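Local coordinates for protein xylan esterase 1 (Thermoanaerobacterium sp. 'JW/SL YS485', PDB 3FCY) that probably removes acetyl groups from xylan and related acetylated substrates, as a calcium-binding serine esterase of the alpha/beta-hydrolase fold, at residues Lys226-Tyr231 and Asp335-Phe340; Asp289-Val294 and Asp318-Pro323. All coordinates share one frame; numbering follows the deposited sequence.

Contact 1 (Lys226-Tyr231 and Asp335-Phe340); sequences KVVSEY and DLAMQF
In the alpha/beta-hydrolase core, helix 333-342 packs against one face of the central sheet, and here it meets strand 226-230 through F340 and A337. The two short segments run nearly antiparallel, at 168°, with their axes 9.4 Å apart, a distance bridged mainly by side chains. F340 does most of the work. It turns its ring away from its own backbone N (chi1 -177°), which carries the ring to the start of the strand, where K226 covers one of its faces. The lysine chain bends at chi2 and brings CD over that face, 4.1 Å from the ring centroid of F340, a CH-pi contact displaced toward the rim. Farther along the chain, K226 NZ makes an off-centre cation-pi contact, 4.6 Å from the same F340 centroid. The ammonium is primarily engaged in salt bridges to D289 and to E343, a calcium ligand, so the ring is a secondary partner. V228 uses its two branches separately: CG2 meets F340 CD2 at 3.7 Å, while CG1 reaches A337 CB at 4.0 Å. The carbonyl of V227 also approaches the ring obliquely, its O 3.6 Å from F340 CE2. Replacing F340 with an alanine would probably open a gap between helix and strand, leaving the K226 methylenes without their aromatic support and V228 CG2 without its neighbour. Beyond the segments, F340 also touches D289 and L291 of the adjoining strand, so the helix spans two strands, the helix-on-sheet layering typical of the alpha/beta-hydrolase fold.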
loop_
_atom_site.group_PDB
_atom_site.type_symbol
_atom_site.label_atom_id
_atom_site.label_comp_id
_atom_site.label_asym_id
_atom_site.label_seq_id
_atom_site.Cartn_x
_atom_site.Cartn_y
_atom_site.Cartn_z
ATOM N N LYS A 226 -25.187 29.668 16.976
ATOM C CA LYS A 226 -23.845 29.507 16.400
ATOM C C LYS A 226 -23.644 28.107 15.824
ATOM O O LYS A 226 -24.144 27.120 16.372
ATOM C CB LYS A 226 -22.760 29.762 17.456
ATOM C CG LYS A 226 -22.610 31.210 17.907
ATOM C CD LYS A 226 -22.193 32.140 16.782
ATOM C CE LYS A 226 -21.974 33.546 17.317
ATOM N NZ LYS A 226 -21.697 34.554 16.265
ATOM N N VAL A 227 -22.893 28.024 14.729
ATOM C CA VAL A 227 -22.642 26.740 14.078
ATOM C C VAL A 227 -21.196 26.568 13.622
ATOM O O VAL A 227 -20.685 27.368 12.838
ATOM C CB VAL A 227 -23.535 26.559 12.830
ATOM C CG1 VAL A 227 -23.419 25.132 12.308
ATOM C CG2 VAL A 227 -24.982 26.913 13.156
ATOM N N VAL A 228 -20.534 25.532 14.125
ATOM C CA VAL A 228 -19.168 25.242 13.705
ATOM C C VAL A 228 -19.223 23.897 12.992
ATOM O O VAL A 228 -19.542 22.869 13.597
ATOM C CB VAL A 228 -18.181 25.170 14.895
ATOM C CG1 VAL A 228 -16.803 24.730 14.397
ATOM C CG2 VAL A 228 -18.065 26.549 15.564
ATOM N N SER A 229 -18.941 23.922 11.695
ATOM C CA SER A 229 -18.967 22.722 10.869
ATOM C C SER A 229 -17.603 22.488 10.230
ATOM O O SER A 229 -17.197 23.204 9.310
ATOM C CB SER A 229 -20.041 22.867 9.790
ATOM O OG SER A 229 -20.176 21.679 9.037
ATOM N N GLU A 230 -16.902 21.476 10.728
ATOM C CA GLU A 230 -15.575 21.134 10.238
ATOM C C GLU A 230 -15.624 20.037 9.183
ATOM O O GLU A 230 -16.114 18.939 9.445
ATOM C CB GLU A 230 -14.700 20.707 11.417
ATOM C CG GLU A 230 -14.529 21.816 12.437
ATOM C CD GLU A 230 -13.747 21.397 13.660
ATOM O OE1 GLU A 230 -12.626 20.870 13.508
ATOM O OE2 GLU A 230 -14.249 21.611 14.780
ATOM N N TYR A 231 -15.100 20.342 7.997
ATOM C CA TYR A 231 -15.090 19.403 6.874
ATOM C C TYR A 231 -16.298 18.474 6.931
ATOM O O TYR A 231 -16.165 17.261 7.101
ATOM C CB TYR A 231 -13.774 18.600 6.843
ATOM C CG TYR A 231 -13.235 18.119 8.179
ATOM C CD1 TYR A 231 -13.364 16.785 8.571
ATOM C CD2 TYR A 231 -12.534 18.982 9.020
ATOM C CE1 TYR A 231 -12.798 16.322 9.766
ATOM C CE2 TYR A 231 -11.968 18.532 10.213
ATOM C CZ TYR A 231 -12.100 17.202 10.580
ATOM O OH TYR A 231 -11.527 16.759 11.750
ATOM N N ASP A 335 -9.038 26.838 18.111
ATOM C CA ASP A 335 -9.024 28.118 18.810
ATOM C C ASP A 335 -9.964 29.123 18.153
ATOM O O ASP A 335 -10.629 29.891 18.844
ATOM C CB ASP A 335 -7.598 28.672 18.879
ATOM C CG ASP A 335 -6.741 27.934 19.900
ATOM O OD1 ASP A 335 -5.525 28.207 19.979
ATOM O OD2 ASP A 335 -7.290 27.078 20.630
ATOM N N LEU A 336 -10.029 29.119 16.824
ATOM C CA LEU A 336 -10.931 30.029 16.121
ATOM C C LEU A 336 -12.371 29.635 16.461
ATOM O O LEU A 336 -13.238 30.494 16.658
ATOM C CB LEU A 336 -10.713 29.951 14.603
ATOM C CG LEU A 336 -9.380 30.476 14.053
ATOM C CD1 LEU A 336 -9.311 30.238 12.550
ATOM C CD2 LEU A 336 -9.246 31.972 14.369
ATOM N N ALA A 337 -12.615 28.328 16.537
ATOM C CA ALA A 337 -13.943 27.814 16.856
ATOM C C ALA A 337 -14.382 28.237 18.254
ATOM O O ALA A 337 -15.516 28.663 18.440
ATOM C CB ALA A 337 -13.965 26.280 16.740
ATOM N N MET A 338 -13.497 28.119 19.243
ATOM C CA MET A 338 -13.872 28.514 20.597
ATOM C C MET A 338 -14.138 30.015 20.708
ATOM O O MET A 338 -15.109 30.429 21.335
ATOM C CB MET A 338 -12.804 28.131 21.622
ATOM C CG MET A 338 -13.155 28.665 23.015
ATOM S SD MET A 338 -12.164 28.015 24.353
ATOM C CE MET A 338 -13.064 26.493 24.725
ATOM N N GLN A 339 -13.269 30.828 20.116
ATOM C CA GLN A 339 -13.464 32.271 20.157
ATOM C C GLN A 339 -14.801 32.587 19.491
ATOM O O GLN A 339 -15.524 33.480 19.924
ATOM C CB GLN A 339 -12.328 32.989 19.429
ATOM C CG GLN A 339 -10.986 32.961 20.160
ATOM C CD GLN A 339 -11.041 33.651 21.519
ATOM O OE1 GLN A 339 -11.694 34.682 21.675
ATOM N NE2 GLN A 339 -10.340 33.089 22.503
ATOM N N PHE A 340 -15.130 31.831 18.445
ATOM C CA PHE A 340 -16.388 32.011 17.717
ATOM C C PHE A 340 -17.560 31.667 18.636
ATOM O O PHE A 340 -18.569 32.379 18.670
ATOM C CB PHE A 340 -16.412 31.095 16.490
ATOM C CG PHE A 340 -17.638 31.245 15.623
ATOM C CD1 PHE A 340 -17.854 32.408 14.885
ATOM C CD2 PHE A 340 -18.549 30.197 15.501
ATOM C CE1 PHE A 340 -18.957 32.524 14.030
ATOM C CE2 PHE A 340 -19.652 30.301 14.650
ATOM C CZ PHE A 340 -19.852 31.471 13.910
#

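Contact 2 (Asp289-Val294 and Asp318-Pro323); sequences DVLMCV and DIKVYP
The carbonyl oxygen of V290 is gripped by two donors: D318 N at 3.0 Å, in a weak bond bent to 135°, and a water whose oxygen lies 2.8 Å away. The same water donates to D318 OD2, so the aspartate holds this end of the strand pair through its backbone and, by way of the water, through its carboxylate. From there a regular parallel ladder runs on, its bonds alternating in direction between the two strands: M292 N to D318 O, K320 N to M292 O at 2.8 Å, V294 N to K320 O, and Y322 N to V294 O.

On the face of M292 and V294, I319 extends CG1 opposite its own N (chi1 -168°), past M292 CB and on toward V294, the next residue on that face of the neighbouring strand, where I319 CD1 touches V294 CG1 at 3.8 Å. That same V294 methyl meets V321 CG2 at 4.0 Å. Helix 303-310 covers this face, with Y310 against M292 and I319, and F307 against V294. On the other face, L291 CD1 packs against the aliphatic part of K320, 3.9 Å from its CE, while C293 CB approaches the Y322 ring obliquely, 4.0 Å from Y322 CE2. There F333 of helix 333-342 packs on both C293 and Y322, and R263 of a neighbouring subunit lies against K320 and Y322. Strand 289-295, helix 303-310 and strand 317-322 thus form a beta-alpha-beta crossover, the repeating unit of the parallel sheet in alpha/beta hydrolases.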
loop_
_atom_site.group_PDB
_atom_site.type_symbol
_atom_site.label_atom_id
_atom_site.label_comp_id
_atom_site.label_asym_id
_atom_site.label_seq_id
_atom_site.Cartn_x
_atom_site.Cartn_y
_atom_site.Cartn_z
ATOM N N ASP A 289 -25.076 32.045 13.051
ATOM C CA ASP A 289 -23.826 32.372 12.370
ATOM C C ASP A 289 -23.060 31.072 12.160
ATOM O O ASP A 289 -23.071 30.191 13.023
ATOM C CB ASP A 289 -22.983 33.338 13.206
ATOM C CG ASP A 289 -23.728 34.619 13.551
ATOM O OD1 ASP A 289 -24.538 35.086 12.719
ATOM O OD2 ASP A 289 -23.493 35.163 14.649
ATOM N N VAL A 290 -22.384 30.961 11.023
ATOM C CA VAL A 290 -21.640 29.750 10.703
ATOM C C VAL A 290 -20.146 29.964 10.475
ATOM O O VAL A 290 -19.732 30.941 9.857
ATOM C CB VAL A 290 -22.224 29.081 9.439
ATOM C CG1 VAL A 290 -21.498 27.765 9.156
ATOM C CG2 VAL A 290 -23.723 28.845 9.621
ATOM N N LEU A 291 -19.345 29.048 11.005
ATOM C CA LEU A 291 -17.898 29.069 10.819
ATOM C C LEU A 291 -17.541 27.656 10.385
ATOM O O LEU A 291 -17.814 26.689 11.102
ATOM C CB LEU A 291 -17.153 29.401 12.117
ATOM C CG LEU A 291 -15.624 29.272 12.012
ATOM C CD1 LEU A 291 -15.087 30.287 10.997
ATOM C CD2 LEU A 291 -14.978 29.497 13.376
ATOM N N MET A 292 -16.940 27.533 9.208
ATOM C CA MET A 292 -16.564 26.223 8.694
ATOM C C MET A 292 -15.083 26.179 8.343
ATOM O O MET A 292 -14.419 27.215 8.284
ATOM C CB MET A 292 -17.393 25.893 7.446
ATOM C CG MET A 292 -18.886 25.710 7.700
ATOM S SD MET A 292 -19.836 25.410 6.174
ATOM C CE MET A 292 -18.980 23.998 5.530
ATOM N N CYS A 293 -14.563 24.974 8.130
ATOM C CA CYS A 293 -13.173 24.817 7.733
ATOM C C CYS A 293 -13.126 23.700 6.701
ATOM O O CYS A 293 -13.957 22.790 6.721
ATOM C CB CYS A 293 -12.268 24.500 8.934
ATOM S SG CYS A 293 -12.538 22.925 9.752
ATOM N N VAL A 294 -12.173 23.789 5.780
ATOM C CA VAL A 294 -12.048 22.794 4.729
ATOM C C VAL A 294 -10.586 22.538 4.378
ATOM O O VAL A 294 -9.793 23.471 4.236
ATOM C CB VAL A 294 -12.819 23.253 3.459
ATOM C CG1 VAL A 294 -12.307 24.615 3.008
ATOM C CG2 VAL A 294 -12.673 22.226 2.342
ATOM N N ASP A 318 -18.491 32.223 7.405
ATOM C CA ASP A 318 -17.080 32.336 7.067
ATOM C C ASP A 318 -16.504 30.923 6.975
ATOM O O ASP A 318 -16.960 30.010 7.675
ATOM C CB ASP A 318 -16.328 33.136 8.140
ATOM C CG ASP A 318 -16.681 34.622 8.120
ATOM O OD1 ASP A 318 -16.328 35.302 7.129
ATOM O OD2 ASP A 318 -17.313 35.108 9.088
ATOM N N ILE A 319 -15.516 30.740 6.105
ATOM C CA ILE A 319 -14.892 29.436 5.944
ATOM C C ILE A 319 -13.366 29.565 5.932
ATOM O O ILE A 319 -12.800 30.424 5.248
ATOM C CB ILE A 319 -15.401 28.734 4.647
ATOM C CG1 ILE A 319 -14.975 27.262 4.643
ATOM C CG2 ILE A 319 -14.867 29.442 3.410
ATOM C CD1 ILE A 319 -15.616 26.447 3.547
ATOM N N LYS A 320 -12.709 28.723 6.726
ATOM C CA LYS A 320 -11.258 28.723 6.823
ATOM C C LYS A 320 -10.705 27.613 5.936
ATOM O O LYS A 320 -11.086 26.446 6.077
ATOM C CB LYS A 320 -10.832 28.508 8.278
ATOM C CG LYS A 320 -11.413 29.541 9.236
ATOM C CD LYS A 320 -11.025 30.955 8.811
ATOM C CE LYS A 320 -11.856 31.998 9.539
ATOM N NZ LYS A 320 -11.537 33.384 9.085
ATOM N N VAL A 321 -9.810 27.988 5.027
ATOM C CA VAL A 321 -9.207 27.050 4.083
ATOM C C VAL A 321 -7.805 26.623 4.498
ATOM O O VAL A 321 -6.952 27.465 4.787
ATOM C CB VAL A 321 -9.134 27.677 2.669
ATOM C CG1 VAL A 321 -8.548 26.678 1.677
ATOM C CG2 VAL A 321 -10.522 28.124 2.232
ATOM N N TYR A 322 -7.579 25.312 4.525
ATOM C CA TYR A 322 -6.287 24.739 4.897
ATOM C C TYR A 322 -5.778 23.906 3.717
ATOM O O TYR A 322 -6.075 22.712 3.599
ATOM C CB TYR A 322 -6.453 23.872 6.149
ATOM C CG TYR A 322 -6.829 24.679 7.368
ATOM C CD1 TYR A 322 -5.857 25.093 8.279
ATOM C CD2 TYR A 322 -8.148 25.082 7.582
ATOM C CE1 TYR A 322 -6.185 25.890 9.374
ATOM C CE2 TYR A 322 -8.487 25.881 8.669
ATOM C CZ TYR A 322 -7.497 26.281 9.561
ATOM O OH TYR A 322 -7.821 27.072 10.636
ATOM N N PRO A 323 -5.006 24.539 2.821
ATOM C CA PRO A 323 -4.440 23.905 1.626
ATOM C C PRO A 323 -3.742 22.562 1.821
ATOM O O PRO A 323 -3.916 21.651 1.018
ATOM C CB PRO A 323 -3.486 24.973 1.093
ATOM C CG PRO A 323 -4.183 26.252 1.474
ATOM C CD PRO A 323 -4.590 25.952 2.903
HETATM O O HOH W 1 -18.934 33.490 10.841
#

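Overall arrangement
Contacts 1 and 2 share one sheet: strand 226-230 lies next to strand 289-295, which in turn pairs with strand 317-322, the outermost on that side within the chain. Their centres are 8 Å apart, and contact 2 is nested in the chain loop closed by contact 1. They join directly where K226 NZ bridges to D289 OD2 at 2.5 Å and V227 N lies 2.8 Å from D289 O, a probable hydrogen bond. The K226 side chain is about 7 Å from the bound calcium, nearest atoms. At the other end, the V294 side chain comes within about 6 Å of that of D298, the predicted charge-relay acid.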